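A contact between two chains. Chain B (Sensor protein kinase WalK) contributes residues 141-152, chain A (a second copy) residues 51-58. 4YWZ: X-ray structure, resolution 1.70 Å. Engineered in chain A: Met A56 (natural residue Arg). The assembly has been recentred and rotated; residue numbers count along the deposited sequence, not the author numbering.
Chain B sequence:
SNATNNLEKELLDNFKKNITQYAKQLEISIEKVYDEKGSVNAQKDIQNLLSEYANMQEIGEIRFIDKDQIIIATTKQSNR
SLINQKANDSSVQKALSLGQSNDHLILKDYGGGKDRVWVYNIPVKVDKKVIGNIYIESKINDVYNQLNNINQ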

# COMPACT_ATOMS: atom_id res chain seq x y z
N ASN B 141 6.13 -8.33 -3.92
CA ASN B 141 7.50 -8.29 -3.55
C ASN B 141 7.87 -6.95 -2.93
O ASN B 141 8.83 -6.94 -2.14
CB ASN B 141 8.44 -8.54 -4.73
CG ASN B 141 9.70 -9.21 -4.28
OD1 ASN B 141 9.68 -10.09 -3.41
ND2 ASN B 141 10.82 -8.65 -4.72
N ASP B 142 7.08 -5.89 -3.13
CA ASP B 142 7.29 -4.63 -2.42
C ASP B 142 7.16 -4.86 -0.91
O ASP B 142 7.91 -4.20 -0.15
CB ASP B 142 6.32 -3.55 -2.90
CG ASP B 142 6.68 -2.98 -4.30
OD1 ASP B 142 7.86 -3.07 -4.73
OD2 ASP B 142 5.77 -2.36 -4.89
N VAL B 143 6.23 -5.72 -0.41
CA VAL B 143 6.09 -6.01 0.98
C VAL B 143 7.32 -6.80 1.54
O VAL B 143 7.91 -6.48 2.52
CB VAL B 143 4.81 -6.75 1.28
CG1 VAL B 143 4.72 -7.00 2.75
CG2 VAL B 143 3.61 -6.01 0.63
N TYR B 144 7.70 -7.89 0.84
CA TYR B 144 8.84 -8.67 1.25
C TYR B 144 10.11 -7.83 1.24
O TYR B 144 10.95 -7.93 2.20
CB TYR B 144 8.95 -9.90 0.33
CG TYR B 144 7.86 -10.93 0.47
CD1 TYR B 144 7.83 -11.80 1.55
CD2 TYR B 144 6.92 -11.05 -0.48
CE1 TYR B 144 6.83 -12.76 1.64
CE2 TYR B 144 5.90 -12.03 -0.38
CZ TYR B 144 5.89 -12.87 0.64
OH TYR B 144 4.82 -13.83 0.70
N ASN B 145 10.28 -6.93 0.27
CA ASN B 145 11.48 -6.07 0.23
C ASN B 145 11.51 -5.15 1.47
O ASN B 145 12.51 -4.95 2.07
CB ASN B 145 11.56 -5.30 -1.05
CG ASN B 145 12.05 -6.15 -2.24
OD1 ASN B 145 12.69 -7.22 -2.07
ND2 ASN B 145 11.71 -5.72 -3.44
N GLN B 146 10.37 -4.63 1.83
CA GLN B 146 10.36 -3.73 2.99
C GLN B 146 10.55 -4.45 4.29
O GLN B 146 11.19 -3.94 5.18
CB GLN B 146 9.09 -2.91 2.97
CG GLN B 146 9.05 -1.86 4.06
CD GLN B 146 10.23 -0.86 4.16
OE1 GLN B 146 11.16 -0.81 3.35
NE2 GLN B 146 10.20 -0.08 5.24
N LEU B 147 10.00 -5.65 4.40
CA LEU B 147 10.20 -6.48 5.54
C LEU B 147 11.69 -6.73 5.67
O LEU B 147 12.27 -6.67 6.73
CB LEU B 147 9.39 -7.77 5.45
CG LEU B 147 7.91 -7.59 5.79
CD1 LEU B 147 7.11 -8.79 5.29
CD2 LEU B 147 7.73 -7.30 7.30
N ASN B 148 12.36 -7.05 4.58
CA ASN B 148 13.79 -7.36 4.74
C ASN B 148 14.55 -6.10 5.08
O ASN B 148 15.48 -6.10 5.88
CB ASN B 148 14.31 -8.00 3.43
CG ASN B 148 13.93 -9.48 3.31
OD1 ASN B 148 13.90 -10.21 4.29
ND2 ASN B 148 13.64 -9.93 2.07
N ASN B 149 14.12 -4.97 4.60
CA ASN B 149 14.82 -3.72 4.89
C ASN B 149 14.76 -3.30 6.40
O ASN B 149 15.67 -2.63 6.86
CB ASN B 149 14.24 -2.61 4.05
CG ASN B 149 15.09 -1.43 3.99
OD1 ASN B 149 16.26 -1.52 3.61
ND2 ASN B 149 14.52 -0.27 4.23
N ILE B 150 13.72 -3.72 7.10
CA ILE B 150 13.54 -3.37 8.54
C ILE B 150 13.91 -4.58 9.40
O ILE B 150 13.61 -4.63 10.61
CB ILE B 150 12.10 -2.89 8.83
CG1 ILE B 150 11.02 -3.93 8.56
CG2 ILE B 150 11.87 -1.58 8.14
CD1 ILE B 150 9.66 -3.62 9.18
N ASN B 151 14.45 -5.63 8.76
CA ASN B 151 14.82 -6.86 9.44
C ASN B 151 13.65 -7.56 10.18
O ASN B 151 13.76 -7.94 11.33
CB ASN B 151 16.03 -6.53 10.34
CG ASN B 151 17.19 -6.04 9.54
OD1 ASN B 151 17.68 -6.76 8.63
ND2 ASN B 151 17.64 -4.80 9.81
N GLN B 152 12.51 -7.71 9.53
CA GLN B 152 11.37 -8.40 10.04
C GLN B 152 10.93 -9.44 8.96
O GLN B 152 9.81 -10.00 9.14
CB GLN B 152 10.22 -7.44 10.41
CG GLN B 152 10.52 -6.29 11.39
CD GLN B 152 10.73 -6.75 12.82
OE1 GLN B 152 11.38 -6.05 13.69
NE2 GLN B 152 10.20 -7.92 13.09
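Chain A (51-58) SEYANMQE

Chain A lays the end of a helix and the loop after it along one side of chain B's C-terminal helix, in a contact that is largely polar and water-bridged around one apolar patch. The two stretches run in opposite senses: Glu A52 lies nearest Ile B150 (CA to CA 5.5 Å), whereas Met A56, further along chain A, lies nearest Gln B146 (CA to CA 6.4 Å). Chain A enters already helical at Ser A51 and becomes loop by Asn A55; Met A56, an engineered residue, turns the backbone with psi 142°, and its side-chain end leads away from chain B.

Glu A52 O takes just a weak backbone bond within its stretch, from Asn A55 N (3.4 Å), and the side-chain amide of Gln B146, long enough to reach across, donates to it through NE2 at 3.2 Å. Asn B149 ND2 lies 3.0 Å from Glu A52 O. The apolar patch belongs to Ile B150, the first residue to leave helical geometry; its CG2 sits over a face of the Tyr A53 ring, 3.6 Å from the centroid, a CH-pi contact suited to a branched aliphatic side chain. The phenol remains polar at its tip: one water accepts from Tyr A53 OH (2.6 Å) and donates to Ile B150 O (2.8 Å). Another joins Glu A52 OE1 (2.6 Å) to Asn B151 ND2 (2.9 Å).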

# COMPACT_ATOMS: atom_id res chain seq x y z
N SER A 51 15.39 5.59 9.32
CA SER A 51 15.68 5.50 7.84
C SER A 51 15.23 4.22 7.16
O SER A 51 14.72 4.31 6.00
CB SER A 51 17.17 5.72 7.64
OG SER A 51 17.41 7.11 7.84
N GLU A 52 15.37 3.06 7.82
CA GLU A 52 14.88 1.79 7.28
C GLU A 52 13.41 1.84 7.05
O GLU A 52 12.89 1.42 6.03
CB GLU A 52 15.15 0.66 8.23
CG GLU A 52 16.61 0.25 8.31
CD GLU A 52 16.90 -0.76 9.41
OE1 GLU A 52 15.99 -1.15 10.19
OE2 GLU A 52 18.05 -1.24 9.45
N TYR A 53 12.67 2.32 8.06
CA TYR A 53 11.27 2.42 7.95
C TYR A 53 10.74 3.40 6.86
O TYR A 53 9.64 3.12 6.26
CB TYR A 53 10.62 2.67 9.36
CG TYR A 53 10.56 1.42 10.21
CD1 TYR A 53 9.38 0.76 10.39
CD2 TYR A 53 11.66 0.92 10.82
CE1 TYR A 53 9.30 -0.43 11.12
CE2 TYR A 53 11.59 -0.26 11.54
CZ TYR A 53 10.40 -0.87 11.72
OH TYR A 53 10.35 -2.02 12.48
N ALA A 54 11.46 4.50 6.70
CA ALA A 54 11.00 5.56 5.82
C ALA A 54 11.24 5.16 4.37
O ALA A 54 10.71 5.82 3.47
CB ALA A 54 11.68 6.89 6.11
N ASN A 55 11.95 4.08 4.17
CA ASN A 55 12.11 3.57 2.78
C ASN A 55 10.81 3.11 2.18
O ASN A 55 10.71 2.96 0.96
CB ASN A 55 13.04 2.36 2.80
CG ASN A 55 13.63 2.08 1.46
OD1 ASN A 55 13.36 1.04 0.85
ND2 ASN A 55 14.42 3.05 0.97
N MSE A 56 9.81 2.81 3.01
CA MSE A 56 8.55 2.36 2.49
C MSE A 56 8.03 3.47 1.56
O MSE A 56 8.20 4.68 1.84
CB MSE A 56 7.65 2.05 3.67
CG MSE A 56 6.20 2.04 3.40
SE MSE A 56 5.56 1.77 5.24
CE MSE A 56 3.86 1.50 4.47
N GLN A 57 7.41 3.06 0.45
CA GLN A 57 6.91 4.06 -0.53
C GLN A 57 5.87 5.04 0.07
O GLN A 57 5.82 6.18 -0.33
CB GLN A 57 6.33 3.43 -1.81
CG GLN A 57 6.90 2.05 -2.20
CD GLN A 57 5.98 1.28 -3.23
OE1 GLN A 57 5.60 0.13 -3.00
NE2 GLN A 57 5.61 1.94 -4.34
N GLU A 58 5.03 4.55 0.93
CA GLU A 58 3.94 5.35 1.48
C GLU A 58 4.39 6.38 2.54
O GLU A 58 3.55 7.17 2.96
CB GLU A 58 2.87 4.44 2.04
CG GLU A 58 2.22 3.45 1.02
CD GLU A 58 2.85 2.05 0.94
OE1 GLU A 58 4.11 1.88 1.10
OE2 GLU A 58 2.04 1.08 0.67
O HOH W 1 16.53 -3.03 11.87
O HOH W 2 18.32 -2.77 6.53
O HOH W 3 12.48 -3.40 12.89
O HOH W 4 8.49 0.69 6.88
O HOH W 5 11.34 -1.05 0.79